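Local coordinates for Ycf54 protein (Thermosynechococcus elongatus, PDB 3HZE) that is of unknown function in this organism but, as in related Ycf54 proteins, probably assists the oxidative cyclase step of chlorophyll biosynthesis, at residues Gln28-Tyr31 with Arg32-Gly35. Numbering follows the deposited sequence.
Sequences QRHY and REQG
The first torsion of His30 (168°) sets its imidazole beside its own carbonyl carbon, reaching along the helix toward Glu33 and Gln34, whose chain bends at its second torsion and comes up beside the ring. The touch is through carbon: CE1 of His30 lies 3.6 Å from CG of Gln34, and the ring and amide planes are almost parallel, only 9° apart. The Glu33 carboxylate meets the same ring at its edge, near the ring plane, with OE2 3.7 Å from ND1 of His30. This is a loose polar approach that would probably be favourable if the imidazole were protonated. On another side of the helix, the bend of Arg32 at chi2 (57°) folds its CD back against the carbonyl of Gln28, one turn earlier, 2.9 Å from Gln28 O. That same oxygen accepts the amide hydrogen of Arg32 (N to O 3.0 Å), and Glu33 N repeats the pattern with Arg29 O, also 3.0 Å. Gly35 then turns to positive phi and closes the helix in a Schellman motif, its N bonded to Arg32 O at 3.1 Å. His30, Glu33 and Gln34 are exposed near the end of helix 21-34, while Gln28, Tyr31 and Arg32 pack on Ile38 of the following loop; buried Tyr31 has its OH hydrogen-bonded to Asp39 and its ring edge-to-face with Phe40, where strand 40-44 begins at one margin of the antiparallel sheet.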
loop_
_atom_site.group_PDB
_atom_site.type_symbol
_atom_site.label_atom_id
_atom_site.label_comp_id
_atom_site.label_asym_id
_atom_site.label_seq_id
_atom_site.Cartn_x
_atom_site.Cartn_y
_atom_site.Cartn_z
ATOM N N GLN A 28 10.431 -7.000 -7.387
ATOM C CA GLN A 28 9.863 -8.252 -7.871
ATOM C C GLN A 28 10.949 -9.078 -8.553
ATOM O O GLN A 28 11.034 -10.286 -8.351
ATOM C CB GLN A 28 8.710 -7.980 -8.846
ATOM C CG GLN A 28 7.440 -7.453 -8.169
ATOM C CD GLN A 28 6.343 -7.114 -9.167
ATOM O OE1 GLN A 28 5.197 -6.860 -8.786
ATOM N NE2 GLN A 28 6.691 -7.099 -10.447
ATOM N N ARG A 29 11.789 -8.423 -9.351
ATOM C CA ARG A 29 12.880 -9.122 -10.028
ATOM C C ARG A 29 13.854 -9.694 -8.999
ATOM O O ARG A 29 14.369 -10.806 -9.165
ATOM C CB ARG A 29 13.638 -8.175 -10.962
ATOM C CG ARG A 29 12.838 -7.680 -12.166
ATOM C CD ARG A 29 13.656 -6.653 -12.963
ATOM N NE ARG A 29 12.823 -5.860 -13.867
ATOM C CZ ARG A 29 12.982 -4.555 -14.078
ATOM N NH1 ARG A 29 13.941 -3.892 -13.450
ATOM N NH2 ARG A 29 12.184 -3.911 -14.916
ATOM N N HIS A 30 14.110 -8.930 -7.940
ATOM C CA HIS A 30 15.014 -9.379 -6.889
ATOM C C HIS A 30 14.446 -10.608 -6.165
ATOM O O HIS A 30 15.178 -11.554 -5.869
ATOM C CB HIS A 30 15.267 -8.238 -5.898
ATOM C CG HIS A 30 15.950 -8.668 -4.639
ATOM N ND1 HIS A 30 17.211 -9.224 -4.625
ATOM C CD2 HIS A 30 15.546 -8.624 -3.346
ATOM C CE1 HIS A 30 17.556 -9.503 -3.381
ATOM N NE2 HIS A 30 16.563 -9.148 -2.585
ATOM N N TYR A 31 13.148 -10.594 -5.878
ATOM C CA TYR A 31 12.501 -11.725 -5.201
ATOM C C TYR A 31 12.527 -12.964 -6.089
ATOM O O TYR A 31 12.724 -14.080 -5.607
ATOM C CB TYR A 31 11.044 -11.395 -4.847
ATOM C CG TYR A 31 10.853 -10.740 -3.494
ATOM C CD1 TYR A 31 11.608 -9.631 -3.118
ATOM C CD2 TYR A 31 9.897 -11.217 -2.600
ATOM C CE1 TYR A 31 11.412 -9.007 -1.888
ATOM C CE2 TYR A 31 9.691 -10.596 -1.356
ATOM C CZ TYR A 31 10.452 -9.492 -1.012
ATOM O OH TYR A 31 10.246 -8.859 0.201
ATOM N N ARG A 32 12.303 -12.768 -7.381
ATOM C CA ARG A 32 12.318 -13.878 -8.317
ATOM C C ARG A 32 13.700 -14.522 -8.353
ATOM O O ARG A 32 13.817 -15.745 -8.318
ATOM C CB ARG A 32 11.926 -13.399 -9.716
ATOM C CG ARG A 32 10.441 -13.499 -10.027
ATOM C CD ARG A 32 9.581 -12.740 -9.025
ATOM N NE ARG A 32 8.156 -12.857 -9.330
ATOM C CZ ARG A 32 7.577 -12.355 -10.418
ATOM N NH1 ARG A 32 8.302 -11.694 -11.313
ATOM N NH2 ARG A 32 6.273 -12.511 -10.612
ATOM N N GLU A 33 14.747 -13.704 -8.400
ATOM C CA GLU A 33 16.104 -14.248 -8.445
ATOM C C GLU A 33 16.456 -14.977 -7.153
ATOM O O GLU A 33 17.292 -15.877 -7.157
ATOM C CB GLU A 33 17.134 -13.141 -8.722
ATOM C CG GLU A 33 17.383 -12.179 -7.576
ATOM C CD GLU A 33 18.355 -11.063 -7.947
ATOM O OE1 GLU A 33 18.134 -10.405 -8.989
ATOM O OE2 GLU A 33 19.329 -10.841 -7.192
ATOM N N GLN A 34 15.817 -14.595 -6.050
ATOM C CA GLN A 34 16.088 -15.239 -4.769
ATOM C C GLN A 34 15.103 -16.371 -4.473
ATOM O O GLN A 34 15.232 -17.063 -3.463
ATOM C CB GLN A 34 16.039 -14.213 -3.634
ATOM C CG GLN A 34 17.042 -13.084 -3.797
ATOM C CD GLN A 34 18.465 -13.591 -3.928
ATOM O OE1 GLN A 34 19.052 -14.082 -2.961
ATOM N NE2 GLN A 34 19.028 -13.485 -5.131
ATOM N N GLY A 35 14.126 -16.551 -5.358
ATOM C CA GLY A 35 13.130 -17.589 -5.162
ATOM C C GLY A 35 12.254 -17.261 -3.969
ATOM O O GLY A 35 11.707 -18.155 -3.316
#